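Local coordinates for methanol--corrinoid protein co-methyltransferase (PDB 2I2X) that catalyses the transfer of the methyl group of methanol to the cob(I)amide cofactor of its partner protein MtaC during methanogenesis, at residues 162-167 with 218-223; 238-243 with 364-369; 245-250 with 269-274. One frame throughout, in Å; residues are numbered along the deposited sequence.

How the contacts relate
Leaving strand 160-163, the chain enters contact 1 and, after fifty mostly helical residues, closes this first loop at the start of helix 220-230. Only then does contact 2 open, at the beginning of helix 240-259; its loop closes some 120 residues later on the short helix 365-368. Contact 3 falls wholly within that long excursion, joining the middle of helix 240-259 to residues 269-274, so contacts 2 and 3 nest and none of the three cross. Contacts 1 and 3, with centres about 11 Å apart, share the zinc ion, whereas contact 2 ties the start of helix 240-259 to the later helical part of the chain.

Contact 1 of 3, residues 162-167 with 218-223. With ZN (zinc ion), chain Q; K (potassium ion), chain S.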
ATOM      1  N   SER A 162     -22.202   8.221   9.013  1.00  9.57           N
ATOM      2  CA  SER A 162     -22.491   7.255   7.974  1.00  9.40           C
ATOM      3  C   SER A 162     -22.753   5.910   8.628  1.00  9.35           C
ATOM      4  O   SER A 162     -22.471   5.726   9.827  1.00  9.14           O
ATOM      5  CB  SER A 162     -21.268   7.096   7.080  1.00  9.85           C
ATOM      6  OG  SER A 162     -21.220   8.064   6.049  1.00 12.17           O
ATOM      7  N   VAL A 163     -23.266   4.970   7.835  1.00  8.30           N
ATOM      8  CA  VAL A 163     -23.398   3.572   8.236  1.00  8.11           C
ATOM      9  C   VAL A 163     -23.406   2.790   6.947  1.00  8.38           C
ATOM     10  O   VAL A 163     -23.774   3.326   5.915  1.00  7.58           O
ATOM     11  CB  VAL A 163     -24.738   3.273   9.025  1.00  8.37           C
ATOM     12  CG1 VAL A 163     -25.939   3.848   8.327  1.00  5.71           C
ATOM     13  CG2 VAL A 163     -24.945   1.759   9.210  1.00  6.81           C
ATOM     14  N   GLU A 164     -22.999   1.535   7.009  1.00  8.88           N
ATOM     15  CA  GLU A 164     -23.234   0.607   5.913  1.00 10.80           C
ATOM     16  C   GLU A 164     -24.399  -0.289   6.328  1.00 10.56           C
ATOM     17  O   GLU A 164     -24.191  -1.295   7.001  1.00 10.67           O
ATOM     18  CB  GLU A 164     -22.007  -0.266   5.684  1.00 10.47           C
ATOM     19  CG  GLU A 164     -20.739   0.460   5.941  1.00 15.30           C
ATOM     20  CD  GLU A 164     -19.633   0.054   4.997  1.00 20.53           C
ATOM     21  OE1 GLU A 164     -19.809  -0.888   4.214  1.00 22.34           O
ATOM     22  OE2 GLU A 164     -18.555   0.674   5.037  1.00 24.60           O
ATOM     23  N   SER A 165     -25.615   0.081   5.957  1.00 10.66           N
ATOM     24  CA  SER A 165     -26.790  -0.589   6.531  1.00 11.22           C
ATOM     25  C   SER A 165     -27.194  -1.904   5.845  1.00 11.77           C
ATOM     26  O   SER A 165     -26.856  -2.130   4.692  1.00 12.30           O
ATOM     27  CB  SER A 165     -27.961   0.374   6.710  1.00 10.49           C
ATOM     28  OG  SER A 165     -28.369   0.964   5.499  1.00 11.29           O
ATOM     29  N   MET A 166     -27.905  -2.759   6.576  1.00 12.20           N
ATOM     30  CA  MET A 166     -28.117  -4.141   6.196  1.00 12.51           C
ATOM     31  C   MET A 166     -29.527  -4.465   5.648  1.00 12.46           C
ATOM     32  O   MET A 166     -29.852  -5.637   5.384  1.00 11.59           O
ATOM     33  CB  MET A 166     -27.843  -5.042   7.400  1.00 13.08           C
ATOM     34  CG  MET A 166     -26.443  -5.023   7.991  1.00 15.71           C
ATOM     35  SD  MET A 166     -26.367  -6.069   9.513  1.00 22.08           S
ATOM     36  CE  MET A 166     -27.616  -5.332  10.589  1.00 17.47           C
ATOM     37  N   GLY A 167     -30.371  -3.457   5.467  1.00 12.70           N
ATOM     38  CA  GLY A 167     -31.707  -3.718   4.900  1.00 13.13           C
ATOM     39  C   GLY A 167     -31.673  -4.597   3.652  1.00 13.06           C
ATOM     40  O   GLY A 167     -31.011  -4.269   2.667  1.00 13.04           O
ATOM     41  N   THR A 218     -24.285   3.201   1.847  1.00  6.98           N
ATOM     42  CA  THR A 218     -23.628   2.460   0.749  1.00  6.86           C
ATOM     43  C   THR A 218     -24.299   1.151   0.684  1.00  6.13           C
ATOM     44  O   THR A 218     -24.472   0.490   1.725  1.00  3.96           O
ATOM     45  CB  THR A 218     -22.264   1.853   1.166  1.00  6.83           C
ATOM     46  OG1 THR A 218     -21.450   2.817   1.772  1.00 11.90           O
ATOM     47  CG2 THR A 218     -21.547   1.275   0.027  1.00  5.54           C
ATOM     48  N   ASP A 219     -24.525   0.694  -0.535  1.00  6.82           N
ATOM     49  CA  ASP A 219     -24.997  -0.655  -0.682  1.00  8.17           C
ATOM     50  C   ASP A 219     -23.963  -1.760  -0.531  1.00  9.44           C
ATOM     51  O   ASP A 219     -24.103  -2.815  -1.181  1.00 10.34           O
ATOM     52  CB  ASP A 219     -25.728  -0.853  -1.973  1.00  7.73           C
ATOM     53  CG  ASP A 219     -26.758  -1.933  -1.857  1.00  9.60           C
ATOM     54  OD1 ASP A 219     -27.444  -1.981  -0.798  1.00  8.62           O
ATOM     55  OD2 ASP A 219     -26.869  -2.737  -2.808  1.00 11.76           O
ATOM     56  N   CYS A 220     -22.956  -1.537   0.315  1.00 10.07           N
ATOM     57  CA  CYS A 220     -21.867  -2.491   0.512  1.00 10.88           C
ATOM     58  C   CYS A 220     -22.337  -3.916   0.777  1.00 11.09           C
ATOM     59  O   CYS A 220     -21.823  -4.872   0.203  1.00 11.06           O
ATOM     60  CB  CYS A 220     -21.004  -2.081   1.684  1.00 10.52           C
ATOM     61  SG  CYS A 220     -19.281  -2.725   1.500  1.00 14.46           S
ATOM     62  N   ALA A 221     -23.343  -4.032   1.643  1.00 11.43           N
ATOM     63  CA  ALA A 221     -23.840  -5.319   2.104  1.00 10.58           C
ATOM     64  C   ALA A 221     -24.494  -6.129   0.988  1.00 10.16           C
ATOM     65  O   ALA A 221     -24.703  -7.328   1.152  1.00 11.13           O
ATOM     66  CB  ALA A 221     -24.781  -5.135   3.295  1.00  9.39           C
ATOM     67  N   GLN A 222     -24.779  -5.497  -0.146  1.00  9.33           N
ATOM     68  CA  GLN A 222     -25.451  -6.179  -1.265  1.00  8.92           C
ATOM     69  C   GLN A 222     -24.649  -6.001  -2.541  1.00  8.52           C
ATOM     70  O   GLN A 222     -23.956  -6.920  -2.933  1.00  9.22           O
ATOM     71  CB  GLN A 222     -26.922  -5.705  -1.453  1.00  8.71           C
ATOM     72  CG  GLN A 222     -27.861  -5.970  -0.237  1.00  8.87           C
ATOM     73  CD  GLN A 222     -29.146  -5.125  -0.278  1.00  9.65           C
ATOM     74  OE1 GLN A 222     -29.120  -3.950  -0.638  1.00  7.86           O
ATOM     75  NE2 GLN A 222     -30.263  -5.731   0.087  1.00  8.06           N
ATOM     76  N   ALA A 223     -24.722  -4.837  -3.185  1.00  7.46           N
ATOM     77  CA  ALA A 223     -23.894  -4.601  -4.367  1.00  7.81           C
ATOM     78  C   ALA A 223     -22.353  -4.957  -4.242  1.00  7.67           C
ATOM     79  O   ALA A 223     -21.828  -5.642  -5.144  1.00  6.90           O
ATOM     80  CB  ALA A 223     -24.112  -3.195  -4.926  1.00  7.49           C
TER
HETATM   81 ZN    ZN Q 501     -18.346  -1.091   2.688  1.00 20.92          ZN
HETATM   82  K     K S 511     -16.448  -0.493   4.757  0.70 23.46           K
HETATM   83  O   HOH W   1     -24.459  -1.870   3.026  1.00  2.00           O
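Water 1 is gripped by three hydrogen bonds: it donates to Ser-165 O (2.9 Å) and to Thr-218 O (2.7 Å) and accepts from Ala-221 N at 2.8 Å. It thus stitches the two backbones together where no direct hydrogen bond joins them. Beside it, Ala-221 CB rests on Ser-165 O; this alanine also lines the corrinoid pocket, beside the metals. The side chains meet chiefly through the metal. Glu-164, with CG anti to its carbonyl carbon and the chain bent at chi2, divides its carboxylate between two cations: OE1 binds zinc at 2.1 Å and OE2 binds potassium at 2.4 Å. Cys-220 reaches the same zinc from the helix start, its SG anti to the backbone N (chi1 -154°) and 2.2 Å from the ion. Cys-269 supplies a third protein ligand to zinc, and Glu-86 and Glu-313 share the potassium. Two cations on one carboxylate would be expected to keep Glu-164 ionised. At the far end Gln-222 NE2 lies 3.1 Å from Gly-167 O, too poorly angled for a hydrogen bond; its bonding partner lies outside the two segments. An alanine here would remove the amide beside Gly-167 O and would probably loosen the packing of the Gly-167 loop and Ile-188 against the helix. The contact joins the loop after strand 160-163 to the first turn of helix 220-230, a wide pi-type turn. Thr-218 and Cys-220 follow the adjacent parallel strand 213-216, so the metals lie at the C-terminal ends of the TIM-barrel strands, with helices 181-210 and 240-259 packing around the two segments.

Contact 2 of 3, residues 238-243 with 364-369; sequences LAHTIA and DPQAYM
His-240 and Asp-364 meet through a short, nearly straight hydrogen bond: ND1 donates to OD2 over 2.5 Å with an angle of 173° at the hydrogen. The acceptor lies in the imidazole plane and uses its syn lone pair, although the carboxylate itself is turned well away from the ring plane. Two side-chain torsions set this up. His-240 has CG anti to its carbonyl carbon, beside the backbone N, and Asp-364 has CG anti to its own N (chi1 -160°), which sends the carboxylate across to the histidine. OD2 has a second partner, a salt bridge with Arg-15 of a neighbouring MtaC subunit, while the far nitrogen, His-240 NE2, bonds to Gly-230 O. With an oxygen acceptor at each nitrogen, the imidazole is probably protonated on both, and the flanking carboxylate would probably favour that charge, although the nearby Arg-15 of MtaC would work against it. Asp-364 OD1 accepts from Gln-366 twice, from N at 3.0 Å and from NE2 at 3.2 Å, both from above the carboxylate plane. Gln-366 runs extended beyond CG, then twists its amide across the chain (chi3 85°). NE2 comes to lie 3.4 Å over one face of the His-240 ring, toward the rim, and OE1 touches Ala-243 CB, also at 3.4 Å. Pro-365 CG meets both His-240 CB and Thr-241 CG2, each at 4.0 Å. Thr-241 OG1, in the crowded position between N and carbonyl carbon, hydrogen-bonds to Glu-418 O on helix 416-430. Asp-364 is thus the N-cap of helix 365-368, its carboxylate accepting from Gln-366 N and also serving as the partner in a His-carboxylate pair that joins two helix N-termini at the interface with MtaC, away from the metal site.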
ATOM      1  N   LEU A 238     -19.722 -15.634 -10.165  1.00 11.04           N
ATOM      2  CA  LEU A 238     -20.880 -14.789 -10.458  1.00 10.26           C
ATOM      3  C   LEU A 238     -20.571 -14.007 -11.731  1.00 10.77           C
ATOM      4  O   LEU A 238     -19.548 -13.301 -11.804  1.00 10.96           O
ATOM      5  CB  LEU A 238     -21.180 -13.808  -9.313  1.00  8.86           C
ATOM      6  CG  LEU A 238     -22.416 -12.937  -9.575  1.00  8.51           C
ATOM      7  CD1 LEU A 238     -23.757 -13.752  -9.496  1.00  3.90           C
ATOM      8  CD2 LEU A 238     -22.468 -11.748  -8.623  1.00  6.94           C
ATOM      9  N   ALA A 239     -21.446 -14.125 -12.723  1.00 10.30           N
ATOM     10  CA  ALA A 239     -21.222 -13.467 -13.997  1.00 10.03           C
ATOM     11  C   ALA A 239     -21.176 -11.977 -13.737  1.00  9.96           C
ATOM     12  O   ALA A 239     -21.999 -11.436 -12.978  1.00 10.07           O
ATOM     13  CB  ALA A 239     -22.357 -13.784 -14.989  1.00 10.06           C
ATOM     14  N   HIS A 240     -20.238 -11.315 -14.395  1.00  8.92           N
ATOM     15  CA  HIS A 240     -20.056  -9.912 -14.194  1.00  8.15           C
ATOM     16  C   HIS A 240     -21.255  -9.126 -14.685  1.00  7.80           C
ATOM     17  O   HIS A 240     -21.594  -8.066 -14.116  1.00  8.12           O
ATOM     18  CB  HIS A 240     -18.721  -9.480 -14.789  1.00  8.41           C
ATOM     19  CG  HIS A 240     -17.539  -9.960 -13.990  1.00  8.91           C
ATOM     20  ND1 HIS A 240     -16.277  -9.409 -14.108  1.00 10.49           N
ATOM     21  CD2 HIS A 240     -17.436 -10.930 -13.049  1.00  7.93           C
ATOM     22  CE1 HIS A 240     -15.449 -10.025 -13.279  1.00  8.97           C
ATOM     23  NE2 HIS A 240     -16.125 -10.957 -12.633  1.00  9.60           N
ATOM     24  N   THR A 241     -21.946  -9.674 -15.681  1.00  6.99           N
ATOM     25  CA  THR A 241     -23.164  -9.063 -16.176  1.00  6.62           C
ATOM     26  C   THR A 241     -24.305  -9.110 -15.153  1.00  7.24           C
ATOM     27  O   THR A 241     -25.259  -8.373 -15.311  1.00  7.96           O
ATOM     28  CB  THR A 241     -23.631  -9.659 -17.500  1.00  6.55           C
ATOM     29  OG1 THR A 241     -23.531 -11.083 -17.449  1.00  6.00           O
ATOM     30  CG2 THR A 241     -22.788  -9.142 -18.662  1.00  5.84           C
ATOM     31  N   ILE A 242     -24.205  -9.939 -14.104  1.00  6.84           N
ATOM     32  CA  ILE A 242     -25.196  -9.919 -13.019  1.00  6.49           C
ATOM     33  C   ILE A 242     -24.757  -8.987 -11.869  1.00  6.47           C
ATOM     34  O   ILE A 242     -25.590  -8.350 -11.186  1.00  5.68           O
ATOM     35  CB  ILE A 242     -25.551 -11.367 -12.503  1.00  6.89           C
ATOM     36  CG1 ILE A 242     -26.304 -12.164 -13.584  1.00  7.21           C
ATOM     37  CG2 ILE A 242     -26.420 -11.305 -11.257  1.00  6.45           C
ATOM     38  CD1 ILE A 242     -26.274 -13.675 -13.362  1.00  7.11           C
ATOM     39  N   ALA A 243     -23.446  -8.895 -11.663  1.00  5.89           N
ATOM     40  CA  ALA A 243     -22.896  -7.953 -10.703  1.00  6.36           C
ATOM     41  C   ALA A 243     -23.275  -6.493 -11.047  1.00  6.50           C
ATOM     42  O   ALA A 243     -23.665  -5.712 -10.180  1.00  6.18           O
ATOM     43  CB  ALA A 243     -21.369  -8.120 -10.630  1.00  7.18           C
ATOM     44  N   ASP A 364     -14.654  -4.126 -18.168  1.00  7.18           N
ATOM     45  CA  ASP A 364     -15.674  -5.015 -17.588  1.00  6.75           C
ATOM     46  C   ASP A 364     -17.044  -4.341 -17.672  1.00  6.60           C
ATOM     47  O   ASP A 364     -17.121  -3.113 -17.645  1.00  6.86           O
ATOM     48  CB  ASP A 364     -15.363  -5.255 -16.119  1.00  6.76           C
ATOM     49  CG  ASP A 364     -16.036  -6.493 -15.558  1.00  8.21           C
ATOM     50  OD1 ASP A 364     -17.088  -6.329 -14.903  1.00  9.76           O
ATOM     51  OD2 ASP A 364     -15.530  -7.632 -15.768  1.00  8.24           O
ATOM     52  N   PRO A 365     -18.139  -5.131 -17.769  1.00  6.28           N
ATOM     53  CA  PRO A 365     -19.433  -4.450 -17.759  1.00  5.54           C
ATOM     54  C   PRO A 365     -19.694  -3.666 -16.479  1.00  5.04           C
ATOM     55  O   PRO A 365     -20.419  -2.665 -16.511  1.00  4.43           O
ATOM     56  CB  PRO A 365     -20.445  -5.601 -17.944  1.00  4.86           C
ATOM     57  CG  PRO A 365     -19.723  -6.817 -17.582  1.00  4.68           C
ATOM     58  CD  PRO A 365     -18.301  -6.595 -17.952  1.00  5.86           C
ATOM     59  N   GLN A 366     -19.107  -4.099 -15.371  1.00  5.23           N
ATOM     60  CA  GLN A 366     -19.245  -3.361 -14.099  1.00  5.91           C
ATOM     61  C   GLN A 366     -18.673  -1.947 -14.205  1.00  6.05           C
ATOM     62  O   GLN A 366     -19.129  -1.027 -13.528  1.00  5.74           O
ATOM     63  CB  GLN A 366     -18.569  -4.104 -12.951  1.00  5.69           C
ATOM     64  CG  GLN A 366     -19.224  -5.431 -12.640  1.00  7.69           C
ATOM     65  CD  GLN A 366     -18.540  -6.170 -11.508  1.00 10.15           C
ATOM     66  OE1 GLN A 366     -18.827  -5.926 -10.330  1.00 10.70           O
ATOM     67  NE2 GLN A 366     -17.664  -7.108 -11.854  1.00  6.79           N
ATOM     68  N   ALA A 367     -17.687  -1.770 -15.078  1.00  5.99           N
ATOM     69  CA  ALA A 367     -17.052  -0.485 -15.217  1.00  6.45           C
ATOM     70  C   ALA A 367     -17.800   0.324 -16.278  1.00  7.53           C
ATOM     71  O   ALA A 367     -18.133   1.517 -16.060  1.00  7.44           O
ATOM     72  CB  ALA A 367     -15.605  -0.668 -15.569  1.00  5.65           C
ATOM     73  N   TYR A 368     -18.082  -0.333 -17.408  1.00  7.37           N
ATOM     74  CA  TYR A 368     -18.823   0.283 -18.492  1.00  8.20           C
ATOM     75  C   TYR A 368     -20.055   1.087 -18.036  1.00  8.97           C
ATOM     76  O   TYR A 368     -20.238   2.238 -18.445  1.00  9.42           O
ATOM     77  CB  TYR A 368     -19.250  -0.783 -19.518  1.00  8.35           C
ATOM     78  CG  TYR A 368     -19.741  -0.165 -20.803  1.00  7.85           C
ATOM     79  CD1 TYR A 368     -18.839   0.149 -21.829  1.00  6.26           C
ATOM     80  CD2 TYR A 368     -21.092   0.144 -20.985  1.00  6.96           C
ATOM     81  CE1 TYR A 368     -19.249   0.759 -22.993  1.00  6.08           C
ATOM     82  CE2 TYR A 368     -21.527   0.753 -22.186  1.00  7.57           C
ATOM     83  CZ  TYR A 368     -20.589   1.058 -23.171  1.00  6.71           C
ATOM     84  OH  TYR A 368     -20.974   1.641 -24.341  1.00  6.69           O
ATOM     85  N   MET A 369     -20.901   0.474 -17.209  1.00  9.54           N
ATOM     86  CA  MET A 369     -22.114   1.117 -16.709  1.00  9.90           C
ATOM     87  C   MET A 369     -21.792   2.292 -15.796  1.00 10.05           C
ATOM     88  O   MET A 369     -22.527   3.270 -15.742  1.00 10.82           O
ATOM     89  CB  MET A 369     -22.977   0.094 -15.961  1.00  9.70           C
ATOM     90  CG  MET A 369     -24.376   0.597 -15.528  1.00 11.95           C
ATOM     91  SD  MET A 369     -24.411   1.411 -13.893  1.00 17.44           S
ATOM     92  CE  MET A 369     -24.535  -0.004 -12.823  1.00 10.29           C
TER

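Contact 3 of 3, residues 245-250 with 269-274. With ZN (zinc ion), chain Q.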
ATOM      1  N   ILE A 245     -25.838  -5.477 -12.806  1.00  8.94           N
ATOM      2  CA  ILE A 245     -27.266  -5.299 -12.564  1.00  8.66           C
ATOM      3  C   ILE A 245     -27.494  -4.988 -11.088  1.00  8.81           C
ATOM      4  O   ILE A 245     -28.148  -3.985 -10.754  1.00  9.64           O
ATOM      5  CB  ILE A 245     -28.078  -6.500 -13.021  1.00  9.15           C
ATOM      6  CG1 ILE A 245     -28.007  -6.634 -14.545  1.00  9.31           C
ATOM      7  CG2 ILE A 245     -29.551  -6.347 -12.609  1.00  9.27           C
ATOM      8  CD1 ILE A 245     -28.542  -7.940 -15.045  1.00  9.43           C
ATOM      9  N   ALA A 246     -26.936  -5.816 -10.203  1.00  8.33           N
ATOM     10  CA  ALA A 246     -27.012  -5.539  -8.760  1.00  7.89           C
ATOM     11  C   ALA A 246     -26.573  -4.106  -8.468  1.00  7.60           C
ATOM     12  O   ALA A 246     -27.222  -3.426  -7.681  1.00  8.10           O
ATOM     13  CB  ALA A 246     -26.206  -6.547  -7.931  1.00  7.32           C
ATOM     14  N   ARG A 247     -25.526  -3.632  -9.146  1.00  6.78           N
ATOM     15  CA  ARG A 247     -25.066  -2.254  -8.965  1.00  6.88           C
ATOM     16  C   ARG A 247     -26.072  -1.195  -9.382  1.00  7.20           C
ATOM     17  O   ARG A 247     -26.263  -0.193  -8.679  1.00  8.11           O
ATOM     18  CB  ARG A 247     -23.757  -1.994  -9.704  1.00  6.28           C
ATOM     19  CG  ARG A 247     -23.203  -0.609  -9.442  1.00  6.27           C
ATOM     20  CD  ARG A 247     -22.639  -0.477  -8.037  1.00  7.13           C
ATOM     21  NE  ARG A 247     -21.485  -1.365  -7.838  1.00 11.00           N
ATOM     22  CZ  ARG A 247     -20.927  -1.631  -6.657  1.00  9.75           C
ATOM     23  NH1 ARG A 247     -21.401  -1.051  -5.554  1.00  8.17           N
ATOM     24  NH2 ARG A 247     -19.895  -2.477  -6.587  1.00  7.37           N
ATOM     25  N   ALA A 248     -26.686  -1.404 -10.533  1.00  7.19           N
ATOM     26  CA  ALA A 248     -27.678  -0.487 -11.043  1.00  8.41           C
ATOM     27  C   ALA A 248     -28.854  -0.318 -10.069  1.00  9.08           C
ATOM     28  O   ALA A 248     -29.283   0.794  -9.801  1.00  9.96           O
ATOM     29  CB  ALA A 248     -28.156  -0.955 -12.412  1.00  8.37           C
ATOM     30  N   ILE A 249     -29.343  -1.425  -9.516  1.00  9.57           N
ATOM     31  CA  ILE A 249     -30.450  -1.422  -8.528  1.00  9.01           C
ATOM     32  C   ILE A 249     -30.064  -0.733  -7.214  1.00  8.73           C
ATOM     33  O   ILE A 249     -30.944  -0.200  -6.496  1.00  7.88           O
ATOM     34  CB  ILE A 249     -30.927  -2.892  -8.246  1.00  9.11           C
ATOM     35  CG1 ILE A 249     -31.182  -3.603  -9.591  1.00 11.07           C
ATOM     36  CG2 ILE A 249     -32.126  -2.926  -7.298  1.00  6.78           C
ATOM     37  CD1 ILE A 249     -31.893  -4.986  -9.537  1.00 12.29           C
ATOM     38  N   SER A 250     -28.757  -0.741  -6.895  1.00  7.72           N
ATOM     39  CA  SER A 250     -28.297  -0.206  -5.606  1.00  6.94           C
ATOM     40  C   SER A 250     -28.406   1.289  -5.646  1.00  6.90           C
ATOM     41  O   SER A 250     -28.596   1.934  -4.612  1.00  7.32           O
ATOM     42  CB  SER A 250     -26.857  -0.611  -5.298  1.00  7.22           C
ATOM     43  OG  SER A 250     -25.935   0.043  -6.171  1.00  7.25           O
ATOM     44  N   CYS A 269     -17.258   3.143  -0.393  1.00  8.33           N
ATOM     45  CA  CYS A 269     -17.538   1.860  -1.041  1.00  9.56           C
ATOM     46  C   CYS A 269     -18.860   1.861  -1.824  1.00  8.28           C
ATOM     47  O   CYS A 269     -19.240   0.838  -2.434  1.00  7.91           O
ATOM     48  CB  CYS A 269     -17.493   0.707  -0.034  1.00 10.04           C
ATOM     49  SG  CYS A 269     -18.630   0.879   1.362  1.00 14.20           S
ATOM     50  N   GLY A 270     -19.518   3.012  -1.836  1.00  7.60           N
ATOM     51  CA  GLY A 270     -20.704   3.239  -2.675  1.00  7.44           C
ATOM     52  C   GLY A 270     -20.292   3.522  -4.111  1.00  8.00           C
ATOM     53  O   GLY A 270     -20.363   4.659  -4.583  1.00  8.02           O
ATOM     54  N   TYR A 271     -19.863   2.495  -4.837  1.00  7.21           N
ATOM     55  CA  TYR A 271     -19.524   2.713  -6.219  1.00  6.31           C
ATOM     56  C   TYR A 271     -20.682   3.278  -7.028  1.00  6.23           C
ATOM     57  O   TYR A 271     -20.456   3.957  -8.033  1.00  5.81           O
ATOM     58  CB  TYR A 271     -19.073   1.415  -6.828  1.00  6.59           C
ATOM     59  CG  TYR A 271     -17.683   0.952  -6.418  1.00  7.79           C
ATOM     60  CD1 TYR A 271     -17.489   0.256  -5.239  1.00  5.68           C
ATOM     61  CD2 TYR A 271     -16.579   1.158  -7.256  1.00  7.12           C
ATOM     62  CE1 TYR A 271     -16.245  -0.221  -4.887  1.00  5.55           C
ATOM     63  CE2 TYR A 271     -15.323   0.701  -6.903  1.00  6.17           C
ATOM     64  CZ  TYR A 271     -15.161  -0.001  -5.711  1.00  7.05           C
ATOM     65  OH  TYR A 271     -13.917  -0.504  -5.331  1.00  7.93           O
ATOM     66  N   GLU A 272     -21.918   2.972  -6.614  1.00  6.15           N
ATOM     67  CA  GLU A 272     -23.091   3.512  -7.262  1.00  6.61           C
ATOM     68  C   GLU A 272     -23.244   5.024  -7.024  1.00  7.21           C
ATOM     69  O   GLU A 272     -24.136   5.658  -7.609  1.00  7.03           O
ATOM     70  CB  GLU A 272     -24.355   2.767  -6.794  1.00  7.70           C
ATOM     71  CG  GLU A 272     -24.800   2.998  -5.307  1.00  8.15           C
ATOM     72  CD  GLU A 272     -24.006   2.177  -4.293  1.00  9.57           C
ATOM     73  OE1 GLU A 272     -24.464   2.112  -3.115  1.00  9.63           O
ATOM     74  OE2 GLU A 272     -22.928   1.617  -4.659  1.00  7.45           O
ATOM     75  N   ASN A 273     -22.389   5.599  -6.159  1.00  7.32           N
ATOM     76  CA  ASN A 273     -22.427   7.045  -5.872  1.00  6.89           C
ATOM     77  C   ASN A 273     -22.335   7.908  -7.125  1.00  6.85           C
ATOM     78  O   ASN A 273     -22.822   9.061  -7.139  1.00  6.84           O
ATOM     79  CB  ASN A 273     -21.345   7.468  -4.879  1.00  6.23           C
ATOM     80  CG  ASN A 273     -21.613   6.982  -3.465  1.00  6.33           C
ATOM     81  OD1 ASN A 273     -22.719   6.530  -3.136  1.00  5.92           O
ATOM     82  ND2 ASN A 273     -20.577   7.034  -2.620  1.00  4.83           N
ATOM     83  N   ILE A 274     -21.726   7.373  -8.182  1.00  6.06           N
ATOM     84  CA  ILE A 274     -21.657   8.164  -9.411  1.00  5.75           C
ATOM     85  C   ILE A 274     -23.097   8.431  -9.950  1.00  6.11           C
ATOM     86  O   ILE A 274     -23.453   9.565 -10.336  1.00  5.61           O
ATOM     87  CB  ILE A 274     -20.697   7.551 -10.470  1.00  5.24           C
ATOM     88  CG1 ILE A 274     -20.680   8.380 -11.756  1.00  3.80           C
ATOM     89  CG2 ILE A 274     -21.076   6.079 -10.788  1.00  4.27           C
ATOM     90  CD1 ILE A 274     -20.128   9.751 -11.635  1.00  3.48           C
TER
HETATM   91 ZN    ZN Q 501     -18.346  -1.091   2.688  1.00 20.92          ZN
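A saturated carbon, not an aromatic ring, covers the guanidinium of Arg-247: Tyr-271 CB sits over the centre of one face, 3.6 Å from Arg-247 CZ, while the phenol ring continues past at a slant of 44° to the guanidinium plane. Arg-247 gets there by leaving the backbone with CG anti to N and then bending at both chi2 and chi3. At the guanidinium edge NH1 makes a salt bridge to Glu-272 OE2, a hydrogen bond of 3.2 Å and only moderate directness (140°) that meets the carboxylate from above its plane. NH2 finds Asn-224 OD1, so the buried charge is held from more than one side. Glu-272 is folded too, with CG in the crowded position between N and carbonyl carbon and a bend at chi2. Its other oxygen, OE1, takes Asp-219 N and Ser-254 OG. Ser-250 OG turns back along its helix to donate to Arg-247 O at 2.5 Å, and packs against Glu-272 CB at 3.2 Å. Tyr-271 OH bonds to Asp-297. The turn that presents these groups is a type I beta turn from Gly-270 to Asn-273, with an inverse gamma turn centred on Gly-270, directly after the zinc ligand Cys-269, whose SG is 2.4 Å from the metal. Asn-224 ND2 also holds Cys-269 O, so one asparagine links the arginine to the carbonyl of this zinc ligand. Helix 240-259 thus packs against the turn after Cys-269 through Arg-247 and Ser-250, beside a zinc site at the C-terminal ends of the TIM-barrel strands, in which Glu-164 and Cys-220 complete the protein ligands.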